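PDB 3VMV: pectate lyase from Bacillus, which probably cleaves polygalacturonate (pectate) chains by beta-elimination, as a pectate lyase. Local coordinates for residues 205-211 against 226-232; 146-150 against 175-179. One frame throughout, in Å; residues are numbered along the deposited sequence.

Contact 1: residues 205-211 against 226-232; sequences NSRVPLI and INDTAIN. With SO4 (sulfate ion), chain C.
Five backbone hydrogen bonds join residues 205-211 to 226-232. I211 N donates to N232 O (2.8 Å) and N232 N to P209 O (2.9 Å), both nearly straight, setting L210 beside N232 in a parallel bridge, CA-CA 4.8 Å, side chains on the same face. V208 N reaches A230 O at 2.9 Å. At the other end N205 O takes D228 N (2.9 Å) and T229 N (3.3 Å). The register runs N205-N227, S206-T229, V208-A230. Between, both chains bend: R207 has a left-handed backbone conformation (63/66) and the V208-P209 peptide is cis. S206 CA lies 3.3 Å from T229 O in a CH···O contact. A water links R207 N (2.9 Å), A230 O (2.8 Å) and T229 OG1 (2.7 Å), the last also hydrogen-bonded to Y269. The D228 carboxylate is salt-bridged to K262 and hydrogen-bonded to Y269. R207 NH2 bonds weakly to O2 of a sulfate ion (3.3 Å), probably from the crystallisation liquor and also bound by R234. On the inner side, near F223, V208 CB meets A230 CB (4.1 Å); I211 CD1 meets I231 CG2 (4.2 Å), both isoleucines m,t. Successive parallel beta-helix coils are thus joined mainly through backbone groups, water serving R207 N where strand pairing lapses.

Contact 2: residues 146-150 against 175-179; sequences NGDSD and HWKTM
W176, S149 and K177 form the centre of this contact. At W176 (phi/psi -86/-70) the chain turns a corner between two faces of the beta-helix, and CA-to-CB points toward residues 146-150. With chi1 m and chi2 near 84°, the indole offers one face to the loop. S149 sits on it: its CA is 3.6 Å from the centroid of the five-membered ring and 16° off the normal, a CH-pi contact, while S149 CB comes within 3.4 Å of W176 CE3. D148 O lies over the same face, and G147 O is 3.9 Å from W176 CZ2. The CA atoms of S149 and W176 are 5.5 Å apart. The indole is further fixed by a hydrogen bond of its NE1 with P144 O and by the edge-to-face ring of F143.

K177 (chi m, t, m, t) runs past S149, its CE 3.4 Å from S149 O, and ends in a salt bridge from NZ to D150 OD1 at 2.8 Å. D153 is a second acidic partner. A water accepts from K177 NZ (3.0 Å) and donates to D150 O (2.8 Å).

Two consecutive Asx turns shape the loop: N146 OD1 accepts from D148 N, and D148 OD1 (chi1 t) from D150 N, both 2.9 Å. G147 takes phi/psi 89/-2, where a CB would jam against the carbonyl O of N146. This is a loop of a parallel beta-helix: the excursion between strands 138-140 and 156-158 lies over the corner of the following coil.

In the fold
Contact 1 is mostly buried, while contact 2 lies at the surface, its centre about 11 Å from that of contact 1. They meet through the coil that carries 175-179. Strand 177-181 neighbours strand 210-212 in the same parallel sheet, and R207 O to M179 N (2.8 Å) and L210 N to M179 O (2.9 Å) are probable hydrogen bonds joining the two contacts. Strand 231-234 follows 210-212 in turn, so contact 1 continues the stacking of coils that contact 2 flanks. Their chemistry follows their place: main-chain bonds and aliphatic packing between coils in contact 1, against an aromatic face and a hydrated salt bridge in contact 2, through which an outlying loop packs against the coil.

Contact 1: residues 205-211 against 226-232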
loop_
_atom_site.group_PDB
_atom_site.type_symbol
_atom_site.label_atom_id
_atom_site.label_comp_id
_atom_site.label_asym_id
_atom_site.label_seq_id
_atom_site.Cartn_x
_atom_site.Cartn_y
_atom_site.Cartn_z
ATOM N N ASN A 205 1.381 14.780 -0.989
ATOM C CA ASN A 205 0.554 15.675 -1.795
ATOM C C ASN A 205 -0.845 15.123 -2.098
ATOM O O ASN A 205 -1.860 15.809 -1.943
ATOM C CB ASN A 205 1.256 16.041 -3.108
ATOM C CG ASN A 205 0.535 17.159 -3.846
ATOM O OD1 ASN A 205 0.091 16.991 -5.001
ATOM N ND2 ASN A 205 0.387 18.260 -3.193
ATOM N N SER A 206 -0.887 13.896 -2.587
ATOM C CA SER A 206 -2.166 13.335 -3.098
ATOM C C SER A 206 -2.159 11.826 -3.145
ATOM O O SER A 206 -1.174 11.191 -2.795
ATOM C CB SER A 206 -2.476 13.866 -4.510
ATOM O OG SER A 206 -1.591 13.280 -5.458
ATOM N N ARG A 207 -3.291 11.263 -3.562
ATOM C CA ARG A 207 -3.471 9.815 -3.749
ATOM C C ARG A 207 -3.332 9.055 -2.451
ATOM O O ARG A 207 -2.387 8.269 -2.269
ATOM C CB ARG A 207 -2.493 9.216 -4.757
ATOM C CG ARG A 207 -2.504 9.827 -6.157
ATOM C CD ARG A 207 -1.730 8.853 -7.039
ATOM N NE ARG A 207 -1.650 9.319 -8.433
ATOM C CZ ARG A 207 -0.897 8.717 -9.356
ATOM N NH1 ARG A 207 -0.119 7.693 -9.030
ATOM N NH2 ARG A 207 -0.897 9.197 -10.607
ATOM N N VAL A 208 -4.262 9.289 -1.529
ATOM C CA VAL A 208 -4.188 8.621 -0.217
ATOM C C VAL A 208 -5.435 7.821 0.161
ATOM O O VAL A 208 -6.060 8.070 1.215
ATOM C CB VAL A 208 -3.786 9.613 0.918
ATOM C CG1 VAL A 208 -3.154 8.867 2.079
ATOM C CG2 VAL A 208 -2.783 10.648 0.391
ATOM N N PRO A 209 -5.815 6.829 -0.673
ATOM C CA PRO A 209 -5.310 6.449 -2.000
ATOM C C PRO A 209 -6.146 7.117 -3.114
ATOM O O PRO A 209 -7.241 7.668 -2.860
ATOM C CB PRO A 209 -5.559 4.930 -2.044
ATOM C CG PRO A 209 -6.493 4.615 -0.822
ATOM C CD PRO A 209 -6.898 5.937 -0.248
ATOM N N LEU A 210 -5.654 7.010 -4.348
ATOM C CA LEU A 210 -6.461 7.188 -5.551
ATOM C C LEU A 210 -7.142 5.839 -5.785
ATOM O O LEU A 210 -6.452 4.836 -5.983
ATOM C CB LEU A 210 -5.577 7.572 -6.751
ATOM C CG LEU A 210 -6.275 7.981 -8.044
ATOM C CD1 LEU A 210 -5.211 8.494 -9.020
ATOM C CD2 LEU A 210 -7.093 6.827 -8.697
ATOM N N ILE A 211 -8.476 5.800 -5.656
ATOM C CA ILE A 211 -9.181 4.524 -5.766
ATOM C C ILE A 211 -10.089 4.554 -6.968
ATOM O O ILE A 211 -11.013 5.357 -7.020
ATOM C CB ILE A 211 -10.040 4.204 -4.494
ATOM C CG1 ILE A 211 -9.211 4.322 -3.220
ATOM C CG2 ILE A 211 -10.648 2.779 -4.592
ATOM C CD1 ILE A 211 -10.083 4.331 -1.968
ATOM N N ILE A 226 -1.483 16.758 4.606
ATOM C CA ILE A 226 -1.666 16.307 3.227
ATOM C C ILE A 226 -2.029 17.542 2.420
ATOM O O ILE A 226 -3.054 18.195 2.670
ATOM C CB ILE A 226 -2.683 15.169 3.157
ATOM C CG1 ILE A 226 -2.095 13.935 3.896
ATOM C CG2 ILE A 226 -2.986 14.798 1.656
ATOM C CD1 ILE A 226 -3.036 12.741 4.050
ATOM N N ASN A 227 -1.174 17.860 1.439
ATOM C CA ASN A 227 -1.218 19.173 0.813
ATOM C C ASN A 227 -2.404 19.406 -0.102
ATOM O O ASN A 227 -3.018 20.474 -0.052
ATOM C CB ASN A 227 0.113 19.392 0.050
ATOM C CG ASN A 227 0.196 20.763 -0.539
ATOM O OD1 ASN A 227 0.162 21.750 0.184
ATOM N ND2 ASN A 227 0.281 20.842 -1.854
ATOM N N ASP A 228 -2.696 18.433 -0.966
ATOM C CA ASP A 228 -3.757 18.653 -1.940
ATOM C C ASP A 228 -5.045 17.902 -1.579
ATOM O O ASP A 228 -6.050 18.534 -1.219
ATOM C CB ASP A 228 -3.264 18.361 -3.360
ATOM C CG ASP A 228 -4.022 19.176 -4.402
ATOM O OD1 ASP A 228 -4.034 20.424 -4.323
ATOM O OD2 ASP A 228 -4.604 18.567 -5.308
ATOM N N THR A 229 -5.046 16.581 -1.706
ATOM C CA THR A 229 -6.209 15.768 -1.318
ATOM C C THR A 229 -5.742 14.427 -0.757
ATOM O O THR A 229 -4.625 13.966 -1.019
ATOM C CB THR A 229 -7.123 15.456 -2.512
ATOM O OG1 THR A 229 -6.389 14.771 -3.512
ATOM C CG2 THR A 229 -7.681 16.776 -3.145
ATOM N N ALA A 230 -6.638 13.754 -0.026
ATOM C CA ALA A 230 -6.301 12.428 0.476
ATOM C C ALA A 230 -7.043 11.325 -0.246
ATOM O O ALA A 230 -6.621 10.897 -1.324
ATOM C CB ALA A 230 -6.562 12.360 2.016
ATOM N N ILE A 231 -8.164 10.874 0.285
ATOM C CA ILE A 231 -8.898 9.745 -0.357
ATOM C C ILE A 231 -9.692 10.212 -1.580
ATOM O O ILE A 231 -10.539 11.104 -1.469
ATOM C CB ILE A 231 -9.872 9.152 0.655
ATOM C CG1 ILE A 231 -9.146 8.712 1.923
ATOM C CG2 ILE A 231 -10.634 7.951 0.027
ATOM C CD1 ILE A 231 -10.095 8.421 3.080
ATOM N N ASN A 232 -9.383 9.636 -2.757
ATOM C CA ASN A 232 -10.018 10.052 -3.984
ATOM C C ASN A 232 -10.757 8.847 -4.520
ATOM O O ASN A 232 -10.136 7.930 -5.009
ATOM C CB ASN A 232 -8.954 10.518 -4.972
ATOM C CG ASN A 232 -9.562 11.079 -6.262
ATOM O OD1 ASN A 232 -10.783 11.170 -6.410
ATOM N ND2 ASN A 232 -8.687 11.511 -7.200
HETATM S S SO4 C . -4.843 11.284 -12.140
HETATM O O1 SO4 C . -5.840 10.612 -13.009
HETATM O O2 SO4 C . -3.742 10.352 -11.880
HETATM O O3 SO4 C . -4.358 12.491 -12.808
HETATM O O4 SO4 C . -5.444 11.643 -10.843
HETATM O O HOH W 1 -6.018 12.099 -3.783
#

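Contact 2: residues 146-150 against 175-179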
loop_
_atom_site.group_PDB
_atom_site.type_symbol
_atom_site.label_atom_id
_atom_site.label_comp_id
_atom_site.label_asym_id
_atom_site.label_seq_id
_atom_site.Cartn_x
_atom_site.Cartn_y
_atom_site.Cartn_z
ATOM N N ASN A 146 12.399 18.488 -5.338
ATOM C CA ASN A 146 12.717 19.309 -6.522
ATOM C C ASN A 146 11.509 19.863 -7.266
ATOM O O ASN A 146 11.661 20.517 -8.306
ATOM C CB ASN A 146 13.640 18.548 -7.524
ATOM C CG ASN A 146 12.865 17.547 -8.484
ATOM O OD1 ASN A 146 11.713 17.116 -8.203
ATOM N ND2 ASN A 146 13.544 17.145 -9.612
ATOM N N GLY A 147 10.311 19.577 -6.759
ATOM C CA GLY A 147 9.082 20.122 -7.324
ATOM C C GLY A 147 8.437 19.310 -8.444
ATOM O O GLY A 147 7.392 19.728 -8.976
ATOM N N ASP A 148 9.068 18.198 -8.843
ATOM C CA ASP A 148 8.572 17.355 -9.941
ATOM C C ASP A 148 7.846 16.158 -9.333
ATOM O O ASP A 148 8.478 15.236 -8.804
ATOM C CB ASP A 148 9.732 16.916 -10.852
ATOM C CG ASP A 148 9.314 15.922 -11.934
ATOM O OD1 ASP A 148 8.104 15.635 -12.107
ATOM O OD2 ASP A 148 10.226 15.407 -12.611
ATOM N N SER A 149 6.520 16.213 -9.391
ATOM C CA SER A 149 5.694 15.205 -8.736
ATOM C C SER A 149 5.911 13.828 -9.350
ATOM O O SER A 149 5.535 12.855 -8.748
ATOM C CB SER A 149 4.210 15.577 -8.838
ATOM O OG SER A 149 3.838 15.615 -10.215
ATOM N N ASP A 150 6.496 13.748 -10.559
ATOM C CA ASP A 150 6.635 12.480 -11.263
ATOM C C ASP A 150 8.064 11.936 -11.214
ATOM O O ASP A 150 8.360 10.888 -11.802
ATOM C CB ASP A 150 6.238 12.629 -12.738
ATOM C CG ASP A 150 4.790 12.967 -12.923
ATOM O OD1 ASP A 150 3.961 12.448 -12.167
ATOM O OD2 ASP A 150 4.479 13.748 -13.844
ATOM N N HIS A 175 6.147 12.514 0.203
ATOM C CA HIS A 175 5.990 11.962 -1.139
ATOM C C HIS A 175 4.857 12.680 -1.849
ATOM O O HIS A 175 3.933 13.151 -1.228
ATOM C CB HIS A 175 5.656 10.475 -1.001
ATOM C CG HIS A 175 5.795 9.707 -2.272
ATOM N ND1 HIS A 175 4.744 9.414 -3.109
ATOM C CD2 HIS A 175 6.896 9.159 -2.835
ATOM C CE1 HIS A 175 5.200 8.718 -4.141
ATOM N NE2 HIS A 175 6.506 8.584 -4.010
ATOM N N TRP A 176 4.892 12.711 -3.178
ATOM C CA TRP A 176 3.831 13.308 -3.938
ATOM C C TRP A 176 2.668 12.322 -4.202
ATOM O O TRP A 176 1.601 12.505 -3.611
ATOM C CB TRP A 176 4.357 13.836 -5.282
ATOM C CG TRP A 176 5.221 15.074 -5.214
ATOM C CD1 TRP A 176 6.572 15.141 -4.969
ATOM C CD2 TRP A 176 4.804 16.404 -5.485
ATOM N NE1 TRP A 176 7.002 16.448 -5.052
ATOM C CE2 TRP A 176 5.936 17.244 -5.361
ATOM C CE3 TRP A 176 3.561 16.981 -5.792
ATOM C CZ2 TRP A 176 5.867 18.631 -5.551
ATOM C CZ3 TRP A 176 3.494 18.356 -5.994
ATOM C CH2 TRP A 176 4.656 19.161 -5.881
ATOM N N LYS A 177 2.876 11.302 -5.050
ATOM C CA LYS A 177 1.778 10.440 -5.530
ATOM C C LYS A 177 1.736 9.145 -4.720
ATOM O O LYS A 177 2.379 8.145 -5.061
ATOM C CB LYS A 177 1.923 10.133 -7.028
ATOM C CG LYS A 177 2.116 11.367 -7.902
ATOM C CD LYS A 177 2.309 10.953 -9.397
ATOM C CE LYS A 177 3.592 10.150 -9.619
ATOM N NZ LYS A 177 3.710 9.875 -11.109
ATOM N N THR A 178 0.987 9.157 -3.621
ATOM C CA THR A 178 1.241 8.144 -2.580
ATOM C C THR A 178 0.811 6.707 -2.928
ATOM O O THR A 178 1.656 5.799 -2.907
ATOM C CB THR A 178 0.619 8.582 -1.252
ATOM O OG1 THR A 178 0.893 9.975 -1.025
ATOM C CG2 THR A 178 1.226 7.819 -0.064
ATOM N N MET A 179 -0.467 6.499 -3.248
ATOM C CA MET A 179 -1.004 5.151 -3.427
ATOM C C MET A 179 -2.064 5.122 -4.491
ATOM O O MET A 179 -2.986 5.956 -4.502
ATOM C CB MET A 179 -1.678 4.685 -2.141
ATOM C CG MET A 179 -0.730 4.540 -0.992
ATOM S SD MET A 179 -1.509 3.854 0.496
ATOM C CE MET A 179 -2.845 5.010 0.808
HETATM O O HOH W 2 6.374 8.983 -12.092
#